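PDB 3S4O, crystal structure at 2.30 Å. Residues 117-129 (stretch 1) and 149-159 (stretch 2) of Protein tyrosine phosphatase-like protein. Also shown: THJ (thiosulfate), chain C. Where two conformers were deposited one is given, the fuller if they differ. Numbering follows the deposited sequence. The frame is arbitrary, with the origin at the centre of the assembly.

Stretch 1 117-129: VAGLGRAPILVAL
Stretch 2 149-159: KRKGAINQTQM

The contact buries 512 Å² in total and rests chiefly on Leu120 (76 Å²), Gln158 (75 Å²), and the pair Ile125 and Ile154 (67 Å² each). Stretch 1 is a loop over 117-121, with Gly121 as N-cap of a helix that runs from Arg122 through Leu129 and beyond. Stretch 2 leaves a helix at Arg150, makes a type II turn from Arg150 to Ala153, and enters a new helix at Gln156. The register is set by CA-CA separations of 4.2 Å for Leu120-Ala153 and 4.6 Å for Gly121-Ile154.

Leu120 (phi/psi -106/-9, chi1 m, chi2 t) joins the stretches through both its backbone and its side chain. Ile154 N donates to Leu120 O at 2.6 Å and 173°, a short, nearly linear hydrogen bond; Ile154 sits at phi/psi 78/110. The same acceptor receives a CA-H...O contact from Ala153 CA, 3.2 Å from Leu120 O. The Leu120 CB points sideways, but the side chain then bends nearer, bringing Leu120 CD2 to 3.3 Å from Lys151 O at the turn. Gly152, at phi/psi 81/5, occupies the positive-phi corner that favours glycine.

Gln158 (chi1 m, chi2 t, chi3 -12°) points its CB toward stretch 1, and Gln158 CB lies 3.1 Å from Ile125 CD1, tight for two carbons. Gln158 N donates to Asn155 OD1 at 2.8 Å (169°), the capping bond of this helix, and Asn155 N donates in turn to Gln158 OE1 at 2.9 Å (162°). Asn155 adopts chi1 p, phi/psi -80/-179. So fixed, Gln158 OE1 lies 3.6 Å from Gly121 CA.

Ile154 (chi1 m, chi2 t) extends its side chain along the first helix: Ile154 CG1 is 4.0 Å from Pro124 CB, and Ile154 CD1 is 4.2 Å from Ala128 CB, one helical turn on. Ala153 CB adds an apolar contact 4.2 Å from Pro124 CG. Ile125 chi1, at -147°, lies between wells.

Arg150 (phi/psi -132/96, chi1 -147°, chi2 118°) donates a weak bond from Arg150 NE to Gly119 O, 3.3 Å at 146°. Gly119 has phi/psi 76/23, and an ideal CB there would lie 2.5 Å from Arg150 NH2, a clash.

The loop and the first residue of the helix also hold the thiosulfate: Ala118 N donates to THJ O3 at 2.9 Å and Arg122 NE to THJ O1 at 2.7 Å, though the position of Arg122 NE is less certain.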

ATOM      1  N   VAL A 117      -5.775  10.561  -2.737  1.00 57.49           N
ATOM      2  CA  VAL A 117      -5.646  11.987  -2.422  1.00 59.29           C
ATOM      3  C   VAL A 117      -5.407  12.185  -0.926  1.00 61.38           C
ATOM      4  O   VAL A 117      -4.275  12.438  -0.515  1.00 61.65           O
ATOM      5  CB  VAL A 117      -6.876  12.813  -2.865  1.00 61.54           C
ATOM      6  CG1 VAL A 117      -6.505  14.291  -2.944  1.00 65.78           C
ATOM      7  CG2 VAL A 117      -7.417  12.326  -4.199  1.00 58.57           C
ATOM      8  N   ALA A 118      -6.466  12.036  -0.126  1.00 63.93           N
ATOM      9  CA  ALA A 118      -6.451  12.340   1.318  1.00 67.09           C
ATOM     10  C   ALA A 118      -5.635  11.337   2.140  1.00 67.40           C
ATOM     11  O   ALA A 118      -5.058  11.695   3.172  1.00 68.23           O
ATOM     12  CB  ALA A 118      -7.881  12.406   1.860  1.00 65.96           C
ATOM     13  N   GLY A 119      -5.602  10.085   1.685  1.00 64.18           N
ATOM     14  CA  GLY A 119      -4.927   9.020   2.412  1.00 60.01           C
ATOM     15  C   GLY A 119      -5.756   8.576   3.603  1.00 58.52           C
ATOM     16  O   GLY A 119      -5.216   8.006   4.554  1.00 59.44           O
ATOM     17  N   LEU A 120      -7.067   8.833   3.541  1.00 54.77           N
ATOM     18  CA  LEU A 120      -7.995   8.529   4.632  1.00 53.34           C
ATOM     19  C   LEU A 120      -8.908   7.323   4.384  1.00 49.64           C
ATOM     20  O   LEU A 120      -9.614   6.872   5.282  1.00 50.83           O
ATOM     21  CB  LEU A 120      -8.852   9.755   4.938  1.00 56.49           C
ATOM     22  CG  LEU A 120      -8.082  10.881   5.631  1.00 59.48           C
ATOM     23  CD1 LEU A 120      -8.946  12.140   5.718  1.00 60.52           C
ATOM     24  CD2 LEU A 120      -7.588  10.449   7.012  1.00 59.65           C
ATOM     25  N   GLY A 121      -8.903   6.791   3.177  1.00 45.06           N
ATOM     26  CA  GLY A 121      -9.888   5.779   2.824  1.00 42.90           C
ATOM     27  C   GLY A 121      -9.299   4.659   2.008  1.00 39.43           C
ATOM     28  O   GLY A 121      -8.982   3.595   2.537  1.00 38.52           O
ATOM     29  N   ARG A 122      -9.115   4.933   0.723  1.00 36.41           N
ATOM     30  CA  ARG A 122      -8.818   3.900  -0.257  1.00 33.63           C
ATOM     31  C   ARG A 122      -7.405   3.338  -0.091  1.00 31.57           C
ATOM     32  O   ARG A 122      -7.202   2.120  -0.105  1.00 30.13           O
ATOM     33  CB  ARG A 122      -9.000   4.480  -1.654  1.00 33.04           C
ATOM     34  CG  ARG A 122     -10.418   4.724  -2.012  1.00 33.97           C
ATOM     35  CD  ARG A 122     -10.504   5.366  -3.389  1.00 34.06           C
ATOM     36  NE  ARG A 122     -10.450   6.812  -3.251  1.00 35.02           N
ATOM     37  CZ  ARG A 122     -10.737   7.682  -4.210  1.00 36.99           C
ATOM     38  NH1 ARG A 122     -11.083   7.277  -5.424  1.00 36.98           N
ATOM     39  NH2 ARG A 122     -10.658   8.977  -3.947  1.00 39.09           N
ATOM     40  N   ALA A 123      -6.443   4.236   0.064  1.00 30.80           N
ATOM     41  CA  ALA A 123      -5.058   3.836   0.305  1.00 30.18           C
ATOM     42  C   ALA A 123      -4.906   2.974   1.562  1.00 30.61           C
ATOM     43  O   ALA A 123      -4.387   1.869   1.466  1.00 30.60           O
ATOM     44  CB  ALA A 123      -4.118   5.048   0.353  1.00 30.33           C
ATOM     45  N   PRO A 124      -5.378   3.448   2.719  1.00 31.74           N
ATOM     46  CA  PRO A 124      -5.247   2.682   3.953  1.00 32.07           C
ATOM     47  C   PRO A 124      -5.946   1.338   3.954  1.00 32.58           C
ATOM     48  O   PRO A 124      -5.490   0.418   4.641  1.00 31.80           O
ATOM     49  CB  PRO A 124      -5.917   3.572   5.009  1.00 33.48           C
ATOM     50  CG  PRO A 124      -5.844   4.903   4.492  1.00 33.91           C
ATOM     51  CD  PRO A 124      -5.870   4.809   2.992  1.00 32.74           C
ATOM     52  N   ILE A 125      -7.060   1.203   3.238  1.00 32.91           N
ATOM     53  CA  ILE A 125      -7.769  -0.060   3.324  1.00 33.08           C
ATOM     54  C   ILE A 125      -7.028  -1.172   2.601  1.00 31.41           C
ATOM     55  O   ILE A 125      -7.120  -2.310   3.015  1.00 31.04           O
ATOM     56  CB  ILE A 125      -9.259   0.010   2.943  1.00 35.12           C
ATOM     57  CG1 ILE A 125      -9.998  -1.025   3.816  1.00 37.04           C
ATOM     58  CG2 ILE A 125      -9.471  -0.205   1.449  1.00 33.88           C
ATOM     59  CD1 ILE A 125     -11.420  -1.204   3.508  1.00 39.42           C
ATOM     60  N   LEU A 126      -6.253  -0.846   1.568  1.00 31.25           N
ATOM     61  CA  LEU A 126      -5.381  -1.837   0.912  1.00 29.93           C
ATOM     62  C   LEU A 126      -4.299  -2.304   1.860  1.00 28.87           C
ATOM     63  O   LEU A 126      -3.941  -3.487   1.898  1.00 28.67           O
ATOM     64  CB  LEU A 126      -4.709  -1.258  -0.337  1.00 31.42           C
ATOM     65  CG  LEU A 126      -5.507  -1.340  -1.648  1.00 32.78           C
ATOM     66  CD1 LEU A 126      -4.530  -1.251  -2.809  1.00 32.75           C
ATOM     67  CD2 LEU A 126      -6.367  -2.608  -1.775  1.00 33.40           C
ATOM     68  N   VAL A 127      -3.754  -1.363   2.615  1.00 28.08           N
ATOM     69  CA  VAL A 127      -2.703  -1.682   3.578  1.00 27.06           C
ATOM     70  C   VAL A 127      -3.279  -2.542   4.691  1.00 27.88           C
ATOM     71  O   VAL A 127      -2.693  -3.555   5.066  1.00 28.58           O
ATOM     72  CB  VAL A 127      -2.050  -0.418   4.134  1.00 26.94           C
ATOM     73  CG1 VAL A 127      -1.141  -0.746   5.299  1.00 27.50           C
ATOM     74  CG2 VAL A 127      -1.284   0.276   3.025  1.00 25.87           C
ATOM     75  N   ALA A 128      -4.451  -2.155   5.180  1.00 28.47           N
ATOM     76  CA  ALA A 128      -5.148  -2.904   6.217  1.00 29.35           C
ATOM     77  C   ALA A 128      -5.321  -4.350   5.772  1.00 29.39           C
ATOM     78  O   ALA A 128      -5.070  -5.285   6.520  1.00 30.32           O
ATOM     79  CB  ALA A 128      -6.496  -2.274   6.505  1.00 29.38           C
ATOM     80  N   LEU A 129      -5.743  -4.522   4.532  1.00 28.58           N
ATOM     81  CA  LEU A 129      -5.978  -5.845   3.988  1.00 29.08           C
ATOM     82  C   LEU A 129      -4.708  -6.683   3.934  1.00 29.14           C
ATOM     83  O   LEU A 129      -4.763  -7.888   4.176  1.00 30.68           O
ATOM     84  CB  LEU A 129      -6.531  -5.737   2.580  1.00 28.45           C
ATOM     85  CG  LEU A 129      -6.683  -7.102   1.889  1.00 29.38           C
ATOM     86  CD1 LEU A 129      -8.001  -7.760   2.249  1.00 30.01           C
ATOM     87  CD2 LEU A 129      -6.507  -6.973   0.406  1.00 28.30           C
ATOM     88  N   LYS A 149      -1.382   5.908  13.344  1.00 67.44           N
ATOM     89  CA  LYS A 149      -0.470   6.713  12.541  1.00 70.26           C
ATOM     90  C   LYS A 149      -1.204   7.712  11.647  1.00 68.57           C
ATOM     91  O   LYS A 149      -0.665   8.759  11.309  1.00 72.51           O
ATOM     92  CB  LYS A 149       0.428   5.800  11.705  1.00 69.71           C
ATOM     93  CG  LYS A 149       1.079   4.672  12.512  1.00 70.79           C
ATOM     94  CD  LYS A 149       2.483   4.337  12.009  1.00 74.53           C
ATOM     95  CE  LYS A 149       3.558   5.253  12.593  1.00 81.97           C
ATOM     96  NZ  LYS A 149       4.900   4.609  12.615  1.00 85.60           N
ATOM     97  N   ARG A 150      -2.436   7.376  11.285  1.00 63.33           N
ATOM     98  CA  ARG A 150      -3.266   8.202  10.405  1.00 63.15           C
ATOM     99  C   ARG A 150      -4.675   8.371  10.982  1.00 61.94           C
ATOM    100  O   ARG A 150      -5.547   7.524  10.785  1.00 58.57           O
ATOM    101  CB  ARG A 150      -3.317   7.554   9.013  1.00 59.55           C
ATOM    102  CG  ARG A 150      -3.410   8.518   7.825  1.00 61.73           C
ATOM    103  CD  ARG A 150      -2.178   8.356   6.959  1.00 63.05           C
ATOM    104  NE  ARG A 150      -2.281   9.111   5.714  1.00 64.60           N
ATOM    105  CZ  ARG A 150      -1.267   9.697   5.081  1.00 68.53           C
ATOM    106  NH1 ARG A 150      -0.028   9.637   5.558  1.00 71.23           N
ATOM    107  NH2 ARG A 150      -1.499  10.357   3.957  1.00 71.09           N
ATOM    108  N   LYS A 151      -4.904   9.475  11.686  1.00 66.60           N
ATOM    109  CA  LYS A 151      -6.194   9.677  12.361  1.00 67.25           C
ATOM    110  C   LYS A 151      -7.322   9.849  11.336  1.00 65.38           C
ATOM    111  O   LYS A 151      -7.152  10.483  10.284  1.00 65.69           O
ATOM    112  CB  LYS A 151      -6.164  10.839  13.382  1.00 74.06           C
ATOM    113  CG  LYS A 151      -5.647  10.430  14.818  1.00 76.47           C
ATOM    114  CD  LYS A 151      -6.581  10.852  15.972  1.00 80.80           C
ATOM    115  CE  LYS A 151      -6.171  10.174  17.286  1.00 82.20           C
ATOM    116  NZ  LYS A 151      -7.001  10.582  18.463  1.00 87.06           N
ATOM    117  N   GLY A 152      -8.458   9.225  11.637  1.00 62.92           N
ATOM    118  CA  GLY A 152      -9.634   9.308  10.784  1.00 61.97           C
ATOM    119  C   GLY A 152      -9.652   8.388   9.574  1.00 56.82           C
ATOM    120  O   GLY A 152     -10.557   8.470   8.746  1.00 58.00           O
ATOM    121  N   ALA A 153      -8.658   7.515   9.453  1.00 52.62           N
ATOM    122  CA  ALA A 153      -8.627   6.570   8.327  1.00 47.20           C
ATOM    123  C   ALA A 153      -9.780   5.555   8.354  1.00 44.23           C
ATOM    124  O   ALA A 153     -10.165   5.086   9.428  1.00 43.63           O
ATOM    125  CB  ALA A 153      -7.298   5.840   8.284  1.00 45.19           C
ATOM    126  N   ILE A 154     -10.322   5.256   7.161  1.00 41.52           N
ATOM    127  CA  ILE A 154     -11.212   4.110   6.899  1.00 38.96           C
ATOM    128  C   ILE A 154     -12.656   4.319   7.368  1.00 41.27           C
ATOM    129  O   ILE A 154     -12.928   4.364   8.566  1.00 42.71           O
ATOM    130  CB  ILE A 154     -10.637   2.770   7.468  1.00 37.57           C
ATOM    131  CG1 ILE A 154      -9.287   2.428   6.813  1.00 35.60           C
ATOM    132  CG2 ILE A 154     -11.625   1.619   7.250  1.00 36.69           C
ATOM    133  CD1 ILE A 154      -8.599   1.262   7.457  1.00 35.12           C
ATOM    134  N   ASN A 155     -13.580   4.452   6.406  1.00 41.52           N
ATOM    135  CA  ASN A 155     -14.989   4.696   6.726  1.00 43.96           C
ATOM    136  C   ASN A 155     -15.706   3.415   7.111  1.00 43.75           C
ATOM    137  O   ASN A 155     -15.123   2.336   7.122  1.00 40.40           O
ATOM    138  CB  ASN A 155     -15.732   5.445   5.591  1.00 45.70           C
ATOM    139  CG  ASN A 155     -15.959   4.599   4.338  1.00 43.32           C
ATOM    140  OD1 ASN A 155     -15.939   3.374   4.373  1.00 40.80           O
ATOM    141  ND2 ASN A 155     -16.187   5.273   3.221  1.00 44.36           N
ATOM    142  N   GLN A 156     -16.987   3.551   7.399  1.00 47.97           N
ATOM    143  CA  GLN A 156     -17.772   2.476   7.968  1.00 50.58           C
ATOM    144  C   GLN A 156     -17.916   1.289   6.998  1.00 48.80           C
ATOM    145  O   GLN A 156     -17.772   0.136   7.403  1.00 47.46           O
ATOM    146  CB  GLN A 156     -19.142   3.022   8.367  1.00 56.81           C
ATOM    147  CG  GLN A 156     -19.102   4.308   9.211  1.00 61.06           C
ATOM    148  CD  GLN A 156     -19.628   5.569   8.469  1.00 64.45           C
ATOM    149  OE1 GLN A 156     -20.809   5.913   8.575  1.00 69.78           O
ATOM    150  NE2 GLN A 156     -18.745   6.257   7.737  1.00 61.54           N
ATOM    151  N   THR A 157     -18.208   1.590   5.734  1.00 48.88           N
ATOM    152  CA  THR A 157     -18.324   0.576   4.677  1.00 47.94           C
ATOM    153  C   THR A 157     -17.006  -0.180   4.475  1.00 43.98           C
ATOM    154  O   THR A 157     -17.005  -1.396   4.332  1.00 42.83           O
ATOM    155  CB  THR A 157     -18.726   1.213   3.319  1.00 49.21           C
ATOM    156  OG1 THR A 157     -19.984   1.901   3.442  1.00 55.33           O
ATOM    157  CG2 THR A 157     -18.873   0.155   2.253  1.00 49.44           C
ATOM    158  N   GLN A 158     -15.895   0.551   4.467  1.00 41.80           N
ATOM    159  CA  GLN A 158     -14.572  -0.062   4.357  1.00 39.91           C
ATOM    160  C   GLN A 158     -14.285  -0.944   5.581  1.00 40.98           C
ATOM    161  O   GLN A 158     -13.690  -2.022   5.467  1.00 38.59           O
ATOM    162  CB  GLN A 158     -13.491   1.013   4.174  1.00 38.26           C
ATOM    163  CG  GLN A 158     -13.534   1.664   2.783  1.00 38.45           C
ATOM    164  CD  GLN A 158     -12.920   3.052   2.711  1.00 39.02           C
ATOM    165  OE1 GLN A 158     -12.626   3.688   3.728  1.00 39.86           O
ATOM    166  NE2 GLN A 158     -12.725   3.532   1.490  1.00 39.81           N
HETATM  167  N   MSE A 159     -14.760  -0.492   6.738  1.00 44.87           N
HETATM  168  CA  MSE A 159     -14.591  -1.222   7.990  0.50 46.74           C
HETATM  169  C   MSE A 159     -15.333  -2.561   7.916  1.00 47.74           C
HETATM  170  O   MSE A 159     -14.783  -3.610   8.235  1.00 47.72           O
HETATM  171  CB  MSE A 159     -15.109  -0.364   9.153  0.50 51.80           C
HETATM  172  CG  MSE A 159     -14.720  -0.822  10.537  0.50 55.01           C
HETATM  173 SE   MSE A 159     -14.803   0.668  11.842  0.50 63.37          SE
HETATM  174  CE  MSE A 159     -15.395   2.128  10.680  0.50 61.20           C
TER
HETATM  175  S1  THJ C 170      -8.548   8.471  -0.005  1.00 64.94           S
HETATM  176  O1  THJ C 170      -9.475   7.736  -0.892  1.00 58.10           O
HETATM  177  O2  THJ C 170      -9.147   8.572   1.347  1.00 64.69           O
HETATM  178  O3  THJ C 170      -8.345   9.846  -0.520  1.00 62.74           O
HETATM  179  S2  THJ C 170      -6.849   7.530   0.095  1.00 55.55           S